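Local coordinates for protein-glutamine gamma-glutamyltransferase 2 (Pagrus major, PDB 1G0D) that probably catalyses the calcium-dependent cross-linking or amination of proteins by joining peptide-bound glutamine to lysine or other primary amines, at residues V244-S252 / V663-K674; V492-R500 / T531-K539. All coordinates share one frame; numbering follows the deposited sequence.

Contact 1. Residues V244-S252 / V663-K674; sequences VAPYRWTGS and VDFDSDRLKDVK
Tyr247, in the loop leading into helix 253-261, reaches the hairpin of strands 659-666 and 673-682 and donates from its OH to Asp666 OD2 (2.8 Å). The acceptor lies at the ring edge, near its plane, but the hydroxyl approaches from above the carboxylate. Lys671 NZ meets the same oxygen, Asp666 OD2, on its syn lone pair (3.0 Å), so two donors grip it. With chi1 at 77° the ring stands between its own backbone N and carbonyl carbon, and its CD2 comes 3.3 Å from Asp672 OD2, the ring and carboxylate planes nearly perpendicular. The other oxygen of Asp672 pairs with Arg171. The Tyr247 side chain also lies about 8 Å from that of Tyr515, a residue important for catalysis.

Next to it, Arg248 NH2 reaches Asp664 OD2 (3.0 Å) at an N-H...O angle of 157°, guanidinium and carboxylate nearly coplanar. Asp666 CB covers one guanidinium face. Lys674 NZ donates to Tyr247 O (2.7 Å) in the carbonyl plane and pairs with Asp664 OD1 (2.8 Å); a water links it to Trp249 O.

Strand alternation positions this shell: Asp664 and Asp666 point toward the loop, whereas Phe665 between them turns away to meet Phe607 and Phe620. Thr250 CG2 packs on Asp664 CB, its hydroxyl held by Glu623. With a phenylalanine in place of Tyr247, Asp666 would probably lose its hydrogen bond from this loop and rely more on Lys671.

The catalytic core and the C-terminal Ig-like domain are thus joined by a salt-bridge network and hydrogen bonds, with no cluster of apolar side chains between them. Such polar chemistry is consistent with an interface that can part, as the barrels of relatives swing away from the core in their extended form.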
ATOM      1  N   VAL A 244     -13.238  12.472   2.402  1.00 25.54           N
ATOM      2  CA  VAL A 244     -13.394  11.275   3.204  1.00 21.94           C
ATOM      3  C   VAL A 244     -12.185  11.097   4.085  1.00 21.25           C
ATOM      4  O   VAL A 244     -11.068  11.291   3.651  1.00 26.60           O
ATOM      5  CB  VAL A 244     -13.531  10.022   2.318  1.00 21.44           C
ATOM      6  CG1 VAL A 244     -13.640   8.812   3.204  1.00 19.50           C
ATOM      7  CG2 VAL A 244     -14.768  10.122   1.420  1.00 23.14           C
ATOM      8  N   ALA A 245     -12.390  10.756   5.342  1.00 22.18           N
ATOM      9  CA  ALA A 245     -11.249  10.549   6.203  1.00 21.27           C
ATOM     10  C   ALA A 245     -10.518   9.298   5.728  1.00 25.34           C
ATOM     11  O   ALA A 245     -11.150   8.300   5.350  1.00 26.56           O
ATOM     12  CB  ALA A 245     -11.707  10.368   7.622  1.00 18.49           C
ATOM     13  N   PRO A 246      -9.173   9.333   5.736  1.00 25.92           N
ATOM     14  CA  PRO A 246      -8.356   8.195   5.309  1.00 22.37           C
ATOM     15  C   PRO A 246      -8.708   6.847   5.935  1.00 21.09           C
ATOM     16  O   PRO A 246      -8.670   5.820   5.268  1.00 22.97           O
ATOM     17  CB  PRO A 246      -6.940   8.633   5.664  1.00 20.15           C
ATOM     18  CG  PRO A 246      -6.982  10.088   5.529  1.00 22.91           C
ATOM     19  CD  PRO A 246      -8.324  10.481   6.101  1.00 25.41           C
ATOM     20  N   TYR A 247      -9.055   6.843   7.212  1.00 21.72           N
ATOM     21  CA  TYR A 247      -9.363   5.592   7.898  1.00 21.23           C
ATOM     22  C   TYR A 247     -10.693   4.949   7.459  1.00 20.93           C
ATOM     23  O   TYR A 247     -11.050   3.855   7.915  1.00 19.97           O
ATOM     24  CB  TYR A 247      -9.347   5.836   9.411  1.00 18.94           C
ATOM     25  CG  TYR A 247     -10.586   6.523   9.880  1.00 18.85           C
ATOM     26  CD1 TYR A 247     -10.650   7.910   9.939  1.00 21.96           C
ATOM     27  CD2 TYR A 247     -11.734   5.794  10.189  1.00 19.45           C
ATOM     28  CE1 TYR A 247     -11.833   8.567  10.285  1.00 19.30           C
ATOM     29  CE2 TYR A 247     -12.922   6.432  10.534  1.00 20.58           C
ATOM     30  CZ  TYR A 247     -12.969   7.826  10.578  1.00 20.65           C
ATOM     31  OH  TYR A 247     -14.150   8.467  10.907  1.00 17.58           O
ATOM     32  N   ARG A 248     -11.402   5.626   6.557  1.00 18.87           N
ATOM     33  CA  ARG A 248     -12.688   5.155   6.054  1.00 15.56           C
ATOM     34  C   ARG A 248     -12.589   4.138   4.919  1.00 15.50           C
ATOM     35  O   ARG A 248     -13.389   3.230   4.825  1.00 17.62           O
ATOM     36  CB  ARG A 248     -13.517   6.344   5.520  1.00 15.39           C
ATOM     37  CG  ARG A 248     -14.261   7.179   6.559  1.00 19.10           C
ATOM     38  CD  ARG A 248     -15.607   6.594   6.899  1.00 18.68           C
ATOM     39  NE  ARG A 248     -16.721   7.443   6.486  1.00 24.29           N
ATOM     40  CZ  ARG A 248     -17.898   6.959   6.094  1.00 29.43           C
ATOM     41  NH1 ARG A 248     -18.857   7.790   5.736  1.00 32.13           N
ATOM     42  NH2 ARG A 248     -18.110   5.636   6.039  1.00 33.47           N
ATOM     43  N   TRP A 249     -11.628   4.308   4.031  1.00 15.89           N
ATOM     44  CA  TRP A 249     -11.544   3.430   2.892  1.00 16.78           C
ATOM     45  C   TRP A 249     -11.216   1.984   3.162  1.00 18.97           C
ATOM     46  O   TRP A 249     -10.332   1.667   3.953  1.00 20.29           O
ATOM     47  CB  TRP A 249     -10.541   3.968   1.885  1.00 16.59           C
ATOM     48  CG  TRP A 249     -10.563   5.459   1.635  1.00 11.52           C
ATOM     49  CD1 TRP A 249      -9.637   6.346   2.083  1.00  8.89           C
ATOM     50  CD2 TRP A 249     -11.399   6.188   0.715  1.00 11.53           C
ATOM     51  NE1 TRP A 249      -9.825   7.567   1.501  1.00 11.38           N
ATOM     52  CE2 TRP A 249     -10.896   7.513   0.653  1.00 12.17           C
ATOM     53  CE3 TRP A 249     -12.515   5.857  -0.066  1.00 12.50           C
ATOM     54  CZ2 TRP A 249     -11.465   8.521  -0.165  1.00  9.00           C
ATOM     55  CZ3 TRP A 249     -13.083   6.859  -0.888  1.00 11.08           C
ATOM     56  CH2 TRP A 249     -12.547   8.176  -0.926  1.00  7.38           C
ATOM     57  N   THR A 250     -11.930   1.099   2.469  1.00 19.47           N
ATOM     58  CA  THR A 250     -11.694  -0.340   2.586  1.00 16.55           C
ATOM     59  C   THR A 250     -11.135  -0.899   1.276  1.00 15.55           C
ATOM     60  O   THR A 250     -10.937  -2.103   1.145  1.00 14.85           O
ATOM     61  CB  THR A 250     -12.977  -1.085   2.927  1.00 14.21           C
ATOM     62  OG1 THR A 250     -14.097  -0.480   2.261  1.00 12.88           O
ATOM     63  CG2 THR A 250     -13.190  -1.026   4.412  1.00 12.48           C
ATOM     64  N   GLY A 251     -10.867  -0.005   0.317  1.00 15.67           N
ATOM     65  CA  GLY A 251     -10.343  -0.407  -0.978  1.00 14.99           C
ATOM     66  C   GLY A 251      -9.879   0.705  -1.909  1.00 15.24           C
ATOM     67  O   GLY A 251     -10.221   1.866  -1.725  1.00 15.91           O
ATOM     68  N   SER A 252      -9.149   0.334  -2.958  1.00 14.54           N
ATOM     69  CA  SER A 252      -8.607   1.318  -3.890  1.00 13.80           C
ATOM     70  C   SER A 252      -9.464   1.748  -5.049  1.00 15.30           C
ATOM     71  O   SER A 252      -9.288   2.843  -5.558  1.00 19.77           O
ATOM     72  CB  SER A 252      -7.274   0.821  -4.438  1.00 11.54           C
ATOM     73  OG  SER A 252      -6.473   0.286  -3.384  1.00 16.92           O
ATOM     74  N   VAL A 663     -16.459  -4.285   5.070  1.00 17.92           N
ATOM     75  CA  VAL A 663     -17.386  -3.311   5.591  1.00 17.50           C
ATOM     76  C   VAL A 663     -16.766  -2.345   6.607  1.00 18.60           C
ATOM     77  O   VAL A 663     -15.960  -2.717   7.479  1.00 15.52           O
ATOM     78  CB  VAL A 663     -18.610  -4.024   6.223  1.00 17.66           C
ATOM     79  CG1 VAL A 663     -19.604  -3.012   6.720  1.00 13.79           C
ATOM     80  CG2 VAL A 663     -19.264  -4.916   5.196  1.00 19.76           C
ATOM     81  N   ASP A 664     -17.161  -1.085   6.441  1.00 20.21           N
ATOM     82  CA  ASP A 664     -16.765   0.009   7.294  1.00 22.50           C
ATOM     83  C   ASP A 664     -17.998   0.689   7.940  1.00 24.23           C
ATOM     84  O   ASP A 664     -19.054   0.824   7.322  1.00 24.72           O
ATOM     85  CB  ASP A 664     -16.001   1.032   6.465  1.00 22.75           C
ATOM     86  CG  ASP A 664     -15.777   2.323   7.211  1.00 26.78           C
ATOM     87  OD1 ASP A 664     -14.824   2.390   8.026  1.00 30.69           O
ATOM     88  OD2 ASP A 664     -16.564   3.272   6.994  1.00 27.90           O
ATOM     89  N   PHE A 665     -17.865   1.095   9.197  1.00 27.93           N
ATOM     90  CA  PHE A 665     -18.935   1.822   9.898  1.00 28.58           C
ATOM     91  C   PHE A 665     -18.402   3.095  10.555  1.00 26.91           C
ATOM     92  O   PHE A 665     -17.421   3.060  11.321  1.00 23.90           O
ATOM     93  CB  PHE A 665     -19.620   0.965  10.988  1.00 32.19           C
ATOM     94  CG  PHE A 665     -20.594   1.749  11.862  1.00 33.45           C
ATOM     95  CD1 PHE A 665     -21.919   1.957  11.461  1.00 36.26           C
ATOM     96  CD2 PHE A 665     -20.168   2.336  13.055  1.00 33.67           C
ATOM     97  CE1 PHE A 665     -22.798   2.751  12.239  1.00 36.33           C
ATOM     98  CE2 PHE A 665     -21.038   3.120  13.826  1.00 31.53           C
ATOM     99  CZ  PHE A 665     -22.347   3.328  13.417  1.00 31.17           C
ATOM    100  N   ASP A 666     -19.046   4.220  10.242  1.00 27.05           N
ATOM    101  CA  ASP A 666     -18.675   5.494  10.852  1.00 29.29           C
ATOM    102  C   ASP A 666     -19.877   6.197  11.479  1.00 29.87           C
ATOM    103  O   ASP A 666     -21.019   6.082  11.009  1.00 27.24           O
ATOM    104  CB  ASP A 666     -17.995   6.444   9.859  1.00 29.23           C
ATOM    105  CG  ASP A 666     -17.258   7.588  10.567  1.00 27.89           C
ATOM    106  OD1 ASP A 666     -17.310   8.728  10.057  1.00 31.74           O
ATOM    107  OD2 ASP A 666     -16.629   7.349  11.629  1.00 26.36           O
ATOM    108  N   SER A 667     -19.596   6.936  12.545  1.00 27.49           N
ATOM    109  CA  SER A 667     -20.631   7.640  13.263  1.00 27.33           C
ATOM    110  C   SER A 667     -19.916   8.799  13.900  1.00 28.26           C
ATOM    111  O   SER A 667     -18.685   8.838  13.863  1.00 29.23           O
ATOM    112  CB  SER A 667     -21.186   6.733  14.348  1.00 22.74           C
ATOM    113  OG  SER A 667     -20.136   6.387  15.236  1.00 17.63           O
ATOM    114  N   ASP A 668     -20.678   9.719  14.493  1.00 28.08           N
ATOM    115  CA  ASP A 668     -20.102  10.897  15.156  1.00 30.55           C
ATOM    116  C   ASP A 668     -19.148  10.525  16.285  1.00 30.09           C
ATOM    117  O   ASP A 668     -18.024  11.017  16.328  1.00 30.22           O
ATOM    118  CB  ASP A 668     -21.203  11.821  15.714  1.00 29.12           C
ATOM    119  CG  ASP A 668     -22.115  11.123  16.707  1.00 32.88           C
ATOM    120  OD1 ASP A 668     -22.891  11.830  17.384  1.00 35.53           O
ATOM    121  OD2 ASP A 668     -22.069   9.877  16.812  1.00 32.97           O
ATOM    122  N   ARG A 669     -19.590   9.634  17.167  1.00 29.19           N
ATOM    123  CA  ARG A 669     -18.794   9.214  18.295  1.00 29.83           C
ATOM    124  C   ARG A 669     -18.035   7.901  18.123  1.00 31.63           C
ATOM    125  O   ARG A 669     -17.093   7.631  18.883  1.00 34.59           O
ATOM    126  CB  ARG A 669     -19.684   9.139  19.525  1.00 35.00           C
ATOM    127  CG  ARG A 669     -20.494  10.404  19.726  1.00 39.62           C
ATOM    128  CD  ARG A 669     -19.651  11.519  20.330  1.00 44.01           C
ATOM    129  NE  ARG A 669     -19.825  11.548  21.777  1.00 55.49           N
ATOM    130  CZ  ARG A 669     -19.058  10.872  22.629  1.00 61.60           C
ATOM    131  NH1 ARG A 669     -19.280  10.945  23.950  1.00 61.48           N
ATOM    132  NH2 ARG A 669     -18.050  10.129  22.160  1.00 64.23           N
ATOM    133  N   LEU A 670     -18.444   7.069  17.159  1.00 30.11           N
ATOM    134  CA  LEU A 670     -17.746   5.792  16.896  1.00 24.29           C
ATOM    135  C   LEU A 670     -17.204   5.798  15.490  1.00 27.06           C
ATOM    136  O   LEU A 670     -17.971   5.783  14.504  1.00 26.85           O
ATOM    137  CB  LEU A 670     -18.662   4.594  17.026  1.00 15.66           C
ATOM    138  CG  LEU A 670     -18.255   3.483  17.996  1.00 11.63           C
ATOM    139  CD1 LEU A 670     -18.604   2.155  17.385  1.00 10.04           C
ATOM    140  CD2 LEU A 670     -16.815   3.548  18.349  1.00  7.68           C
ATOM    141  N   LYS A 671     -15.876   5.826  15.405  1.00 24.36           N
ATOM    142  CA  LYS A 671     -15.222   5.860  14.121  1.00 25.32           C
ATOM    143  C   LYS A 671     -14.219   4.742  14.044  1.00 24.75           C
ATOM    144  O   LYS A 671     -13.750   4.268  15.089  1.00 21.09           O
ATOM    145  CB  LYS A 671     -14.496   7.206  13.927  1.00 28.98           C
ATOM    146  CG  LYS A 671     -15.214   8.437  14.466  1.00 30.13           C
ATOM    147  CD  LYS A 671     -14.385   9.707  14.307  1.00 30.08           C
ATOM    148  CE  LYS A 671     -15.166  10.760  13.535  1.00 33.83           C
ATOM    149  NZ  LYS A 671     -16.105  10.137  12.520  1.00 42.49           N
ATOM    150  N   ASP A 672     -13.899   4.336  12.801  1.00 23.49           N
ATOM    151  CA  ASP A 672     -12.903   3.300  12.550  1.00 20.22           C
ATOM    152  C   ASP A 672     -13.465   1.933  12.963  1.00 19.02           C
ATOM    153  O   ASP A 672     -12.895   1.212  13.785  1.00 19.76           O
ATOM    154  CB  ASP A 672     -11.627   3.670  13.347  1.00 24.16           C
ATOM    155  CG  ASP A 672     -10.340   3.135  12.736  1.00 21.65           C
ATOM    156  OD1 ASP A 672      -9.441   2.741  13.515  1.00 19.14           O
ATOM    157  OD2 ASP A 672     -10.213   3.119  11.498  1.00 28.30           O
ATOM    158  N   VAL A 673     -14.618   1.571  12.429  1.00 17.24           N
ATOM    159  CA  VAL A 673     -15.183   0.274  12.773  1.00 17.65           C
ATOM    160  C   VAL A 673     -15.295  -0.630  11.523  1.00 18.52           C
ATOM    161  O   VAL A 673     -16.020  -0.305  10.575  1.00 14.39           O
ATOM    162  CB  VAL A 673     -16.572   0.450  13.448  1.00 16.91           C
ATOM    163  CG1 VAL A 673     -17.131  -0.901  13.822  1.00 16.04           C
ATOM    164  CG2 VAL A 673     -16.438   1.333  14.681  1.00 11.56           C
ATOM    165  N   LYS A 674     -14.592  -1.773  11.546  1.00 18.84           N
ATOM    166  CA  LYS A 674     -14.566  -2.698  10.416  1.00 16.90           C
ATOM    167  C   LYS A 674     -15.020  -4.147  10.613  1.00 18.37           C
ATOM    168  O   LYS A 674     -15.223  -4.652  11.734  1.00 13.22           O
ATOM    169  CB  LYS A 674     -13.159  -2.751   9.808  1.00 15.00           C
ATOM    170  CG  LYS A 674     -12.279  -1.565  10.060  1.00  8.02           C
ATOM    171  CD  LYS A 674     -12.818  -0.414   9.291  1.00  8.47           C
ATOM    172  CE  LYS A 674     -11.762   0.572   8.935  1.00  8.90           C
ATOM    173  NZ  LYS A 674     -12.250   1.401   7.805  1.00  5.80           N
TER
HETATM  174  O   HOH W   1     -10.180   0.090   5.929  1.00 12.39           O

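Contact 2. Residues V492-R500 / T531-K539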
ATOM      1  N   VAL A 492       2.723   0.269  35.312  1.00 28.13           N
ATOM      2  CA  VAL A 492       4.083   0.683  35.017  1.00 27.14           C
ATOM      3  C   VAL A 492       4.864  -0.074  36.083  1.00 29.86           C
ATOM      4  O   VAL A 492       4.750   0.228  37.262  1.00 31.48           O
ATOM      5  CB  VAL A 492       4.269   2.225  35.212  1.00 21.85           C
ATOM      6  CG1 VAL A 492       5.724   2.617  35.011  1.00 24.13           C
ATOM      7  CG2 VAL A 492       3.414   2.972  34.210  1.00 23.49           C
ATOM      8  N   GLU A 493       5.643  -1.078  35.678  1.00 29.15           N
ATOM      9  CA  GLU A 493       6.381  -1.852  36.637  1.00 25.52           C
ATOM     10  C   GLU A 493       7.866  -1.630  36.563  1.00 27.14           C
ATOM     11  O   GLU A 493       8.462  -1.685  35.501  1.00 29.60           O
ATOM     12  CB  GLU A 493       6.064  -3.323  36.446  1.00 28.19           C
ATOM     13  CG  GLU A 493       7.037  -4.250  37.138  1.00 34.66           C
ATOM     14  CD  GLU A 493       6.662  -5.716  37.005  1.00 39.14           C
ATOM     15  OE1 GLU A 493       6.022  -6.250  37.941  1.00 38.89           O
ATOM     16  OE2 GLU A 493       7.017  -6.328  35.965  1.00 44.11           O
ATOM     17  N   VAL A 494       8.459  -1.363  37.719  1.00 28.63           N
ATOM     18  CA  VAL A 494       9.893  -1.145  37.858  1.00 25.21           C
ATOM     19  C   VAL A 494      10.454  -2.420  38.482  1.00 25.18           C
ATOM     20  O   VAL A 494      10.061  -2.781  39.576  1.00 25.24           O
ATOM     21  CB  VAL A 494      10.176   0.026  38.834  1.00 21.56           C
ATOM     22  CG1 VAL A 494      11.661   0.250  38.909  1.00 19.34           C
ATOM     23  CG2 VAL A 494       9.415   1.293  38.410  1.00 13.37           C
ATOM     24  N   LYS A 495      11.349  -3.116  37.799  1.00 26.75           N
ATOM     25  CA  LYS A 495      11.892  -4.347  38.362  1.00 27.64           C
ATOM     26  C   LYS A 495      13.303  -4.115  38.783  1.00 26.42           C
ATOM     27  O   LYS A 495      14.158  -3.834  37.963  1.00 29.83           O
ATOM     28  CB  LYS A 495      11.911  -5.508  37.336  1.00 33.97           C
ATOM     29  CG  LYS A 495      10.653  -6.425  37.286  1.00 41.67           C
ATOM     30  CD  LYS A 495      10.250  -6.853  35.845  1.00 42.96           C
ATOM     31  CE  LYS A 495      10.399  -5.691  34.798  1.00 48.84           C
ATOM     32  NZ  LYS A 495       9.216  -4.783  34.583  1.00 36.73           N
ATOM     33  N   ASN A 496      13.565  -4.236  40.062  1.00 26.57           N
ATOM     34  CA  ASN A 496      14.923  -4.076  40.516  1.00 27.74           C
ATOM     35  C   ASN A 496      15.545  -5.466  40.545  1.00 28.87           C
ATOM     36  O   ASN A 496      15.285  -6.230  41.454  1.00 33.73           O
ATOM     37  CB  ASN A 496      14.954  -3.444  41.920  1.00 20.77           C
ATOM     38  CG  ASN A 496      16.360  -3.317  42.464  1.00 20.16           C
ATOM     39  OD1 ASN A 496      17.329  -3.736  41.828  1.00 23.00           O
ATOM     40  ND2 ASN A 496      16.485  -2.740  43.651  1.00 22.74           N
ATOM     41  N   GLU A 497      16.323  -5.838  39.550  1.00 30.56           N
ATOM     42  CA  GLU A 497      16.946  -7.145  39.659  1.00 38.45           C
ATOM     43  C   GLU A 497      18.393  -6.945  40.084  1.00 37.40           C
ATOM     44  O   GLU A 497      19.327  -7.446  39.454  1.00 38.84           O
ATOM     45  CB  GLU A 497      16.887  -7.935  38.353  1.00 46.17           C
ATOM     46  CG  GLU A 497      15.757  -7.578  37.435  1.00 57.19           C
ATOM     47  CD  GLU A 497      16.296  -6.990  36.151  1.00 66.80           C
ATOM     48  OE1 GLU A 497      16.008  -7.537  35.059  1.00 71.32           O
ATOM     49  OE2 GLU A 497      17.027  -5.976  36.244  1.00 71.75           O
ATOM     50  N   GLY A 498      18.551  -6.192  41.162  1.00 37.52           N
ATOM     51  CA  GLY A 498      19.858  -5.909  41.705  1.00 36.61           C
ATOM     52  C   GLY A 498      19.887  -6.411  43.133  1.00 39.55           C
ATOM     53  O   GLY A 498      18.855  -6.802  43.683  1.00 38.59           O
ATOM     54  N   GLY A 499      21.064  -6.377  43.746  1.00 42.20           N
ATOM     55  CA  GLY A 499      21.205  -6.871  45.102  1.00 41.86           C
ATOM     56  C   GLY A 499      20.874  -5.923  46.228  1.00 41.34           C
ATOM     57  O   GLY A 499      20.429  -6.377  47.285  1.00 45.91           O
ATOM     58  N   ARG A 500      21.091  -4.628  46.011  1.00 40.71           N
ATOM     59  CA  ARG A 500      20.829  -3.607  47.022  1.00 39.77           C
ATOM     60  C   ARG A 500      19.551  -2.840  46.682  1.00 39.64           C
ATOM     61  O   ARG A 500      19.177  -2.753  45.513  1.00 38.14           O
ATOM     62  CB  ARG A 500      22.020  -2.647  47.104  1.00 41.71           C
ATOM     63  CG  ARG A 500      23.352  -3.318  46.770  1.00 48.52           C
ATOM     64  CD  ARG A 500      24.565  -2.425  47.020  1.00 51.12           C
ATOM     65  NE  ARG A 500      25.067  -2.473  48.399  1.00 55.82           N
ATOM     66  CZ  ARG A 500      26.106  -3.202  48.805  1.00 57.77           C
ATOM     67  NH1 ARG A 500      26.769  -3.963  47.944  1.00 60.92           N
ATOM     68  NH2 ARG A 500      26.499  -3.151  50.072  1.00 61.42           N
ATOM     69  N   THR A 531      10.858   3.150  46.175  1.00 42.68           N
ATOM     70  CA  THR A 531      12.015   2.432  46.723  1.00 44.26           C
ATOM     71  C   THR A 531      11.672   0.984  46.477  1.00 41.13           C
ATOM     72  O   THR A 531      10.762   0.423  47.089  1.00 45.25           O
ATOM     73  CB  THR A 531      12.311   2.657  48.233  1.00 46.78           C
ATOM     74  OG1 THR A 531      13.557   2.002  48.552  1.00 45.45           O
ATOM     75  CG2 THR A 531      11.179   2.120  49.113  1.00 47.36           C
ATOM     76  N   VAL A 532      12.358   0.402  45.510  1.00 35.13           N
ATOM     77  CA  VAL A 532      12.105  -0.959  45.172  1.00 31.01           C
ATOM     78  C   VAL A 532      13.286  -1.776  45.624  1.00 29.89           C
ATOM     79  O   VAL A 532      14.428  -1.504  45.295  1.00 30.12           O
ATOM     80  CB  VAL A 532      11.865  -1.095  43.691  1.00 31.33           C
ATOM     81  CG1 VAL A 532      11.407  -2.509  43.394  1.00 33.66           C
ATOM     82  CG2 VAL A 532      10.806  -0.096  43.262  1.00 30.90           C
ATOM     83  N   PRO A 533      13.009  -2.791  46.424  1.00 26.68           N
ATOM     84  CA  PRO A 533      13.957  -3.722  47.013  1.00 25.93           C
ATOM     85  C   PRO A 533      14.602  -4.690  46.061  1.00 30.41           C
ATOM     86  O   PRO A 533      14.031  -5.026  45.027  1.00 37.11           O
ATOM     87  CB  PRO A 533      13.133  -4.448  48.058  1.00 26.96           C
ATOM     88  CG  PRO A 533      11.796  -3.710  48.108  1.00 24.77           C
ATOM     89  CD  PRO A 533      11.622  -3.078  46.818  1.00 26.37           C
ATOM     90  N   ALA A 534      15.783  -5.170  46.441  1.00 29.72           N
ATOM     91  CA  ALA A 534      16.509  -6.106  45.618  1.00 28.42           C
ATOM     92  C   ALA A 534      15.577  -7.205  45.208  1.00 32.06           C
ATOM     93  O   ALA A 534      14.681  -7.616  45.961  1.00 35.49           O
ATOM     94  CB  ALA A 534      17.679  -6.689  46.379  1.00 29.61           C
ATOM     95  N   HIS A 535      15.807  -7.674  43.997  1.00 34.32           N
ATOM     96  CA  HIS A 535      15.035  -8.747  43.414  1.00 34.32           C
ATOM     97  C   HIS A 535      13.562  -8.722  43.678  1.00 35.91           C
ATOM     98  O   HIS A 535      12.944  -9.765  43.822  1.00 42.79           O
ATOM     99  CB  HIS A 535      15.623 -10.059  43.847  1.00 29.86           C
ATOM    100  CG  HIS A 535      17.106 -10.049  43.825  1.00 28.63           C
ATOM    101  ND1 HIS A 535      17.868 -10.250  44.954  1.00 35.19           N
ATOM    102  CD2 HIS A 535      17.978  -9.832  42.818  1.00 31.15           C
ATOM    103  CE1 HIS A 535      19.148 -10.160  44.640  1.00 34.55           C
ATOM    104  NE2 HIS A 535      19.242  -9.907  43.349  1.00 34.12           N
ATOM    105  N   LYS A 536      12.993  -7.531  43.729  1.00 36.24           N
ATOM    106  CA  LYS A 536      11.567  -7.393  43.919  1.00 36.72           C
ATOM    107  C   LYS A 536      11.141  -6.372  42.883  1.00 36.33           C
ATOM    108  O   LYS A 536      11.989  -5.708  42.317  1.00 36.21           O
ATOM    109  CB  LYS A 536      11.280  -6.907  45.329  1.00 43.90           C
ATOM    110  CG  LYS A 536      10.437  -7.892  46.168  1.00 54.17           C
ATOM    111  CD  LYS A 536      11.077  -9.294  46.298  1.00 56.86           C
ATOM    112  CE  LYS A 536      10.186 -10.248  47.108  1.00 57.44           C
ATOM    113  NZ  LYS A 536      10.947 -11.401  47.693  1.00 61.02           N
ATOM    114  N   ALA A 537       9.846  -6.244  42.623  1.00 39.77           N
ATOM    115  CA  ALA A 537       9.367  -5.287  41.613  1.00 43.28           C
ATOM    116  C   ALA A 537       8.188  -4.445  42.072  1.00 44.17           C
ATOM    117  O   ALA A 537       7.203  -4.980  42.580  1.00 48.00           O
ATOM    118  CB  ALA A 537       8.978  -6.023  40.317  1.00 44.48           C
ATOM    119  N   HIS A 538       8.280  -3.136  41.865  1.00 42.24           N
ATOM    120  CA  HIS A 538       7.206  -2.218  42.249  1.00 40.26           C
ATOM    121  C   HIS A 538       6.255  -1.946  41.081  1.00 38.51           C
ATOM    122  O   HIS A 538       6.679  -1.553  40.002  1.00 38.55           O
ATOM    123  CB  HIS A 538       7.806  -0.890  42.754  1.00 42.40           C
ATOM    124  CG  HIS A 538       6.814   0.223  42.877  1.00 44.07           C
ATOM    125  ND1 HIS A 538       6.094   0.457  44.032  1.00 47.12           N
ATOM    126  CD2 HIS A 538       6.416   1.168  41.994  1.00 48.88           C
ATOM    127  CE1 HIS A 538       5.293   1.491  43.851  1.00 47.29           C
ATOM    128  NE2 HIS A 538       5.472   1.945  42.624  1.00 49.07           N
ATOM    129  N   LYS A 539       4.967  -2.152  41.311  1.00 38.00           N
ATOM    130  CA  LYS A 539       3.969  -1.912  40.281  1.00 42.32           C
ATOM    131  C   LYS A 539       3.056  -0.734  40.608  1.00 42.21           C
ATOM    132  O   LYS A 539       2.360  -0.743  41.621  1.00 43.99           O
ATOM    133  CB  LYS A 539       3.100  -3.145  40.081  1.00 45.60           C
ATOM    134  CG  LYS A 539       3.822  -4.349  39.511  1.00 53.87           C
ATOM    135  CD  LYS A 539       2.800  -5.323  38.927  1.00 61.74           C
ATOM    136  CE  LYS A 539       3.264  -6.778  38.973  1.00 64.64           C
ATOM    137  NZ  LYS A 539       2.149  -7.739  38.667  1.00 66.19           N
TER
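Val494 and His538 form an antiparallel hydrogen-bonded pair, with Val494 N to His538 O at 2.9 Å and a reciprocal bond from His538 N to Val494 O. Strands 488-496 and 536-544 run antiparallel here. Asn496 N still reaches Lys536 O (3.1 Å), but the return bond from Lys536 N is weak, and the ladder frays.

Beyond it, side-chain and turn bonds take over. Asn496 CG lies opposite its backbone N (chi1 177°), which carries the amide across to strand 525-532. There ND2 uses both hydrogens: one meets Val532 O (2.9 Å) from above the carbonyl plane, the other Arg500 O (3.3 Å), and both acceptors lie close to the amide plane. One carboxamide thus links its own turn, at Arg500 O, to the end of strand 525-532. His535 N donates to Gly498 O (3.2 Å), and the same oxygen sits over one face of the His535 ring.

Charged groups gather on the sheet face carrying Glu493 and Lys495. Lys495 NZ bridges to Glu493 OE2 (3.0 Å), which also pairs with Lys478, probably part of the GTP site, as in relatives. Lys539 lies alongside Glu493, but its NZ stops 4.2 Å from Glu493 OE1, beyond a salt bridge.

Apolar contact is modest: Lys495 CG touches Ala537 CB on the charged face, and on the other Val494 CG1 approaches Val532 CG2, Val494 also resting on Leu475 and Leu565 in the barrel interior. Valines thus face inward beside an Asn496 amide that spends its N-H groups on backbone carbonyls, while a shared carboxylate pairs with two lysines and may temper their charge beside the putative nucleotide site.

Overall arrangement
The two contacts lie in different domains, their centres about 44 Å apart, with no touch between them; in sequence, contact 2 is nested within the loop that contact 1 closes. They hold different elements. Contact 1 brings a loop of the catalytic core against a hairpin of the C-terminal Ig-like domain, partly buried between domains, its centre about 17 Å from the chain's centre. Contact 2 joins neighbouring strands inside one barrel, its centre about 44 Å from that of the chain, with its turn at the surface. Here the domains are joined mainly by charged and polar side chains, whereas within the sheet the backbone does most of the joining and charges gather on one face.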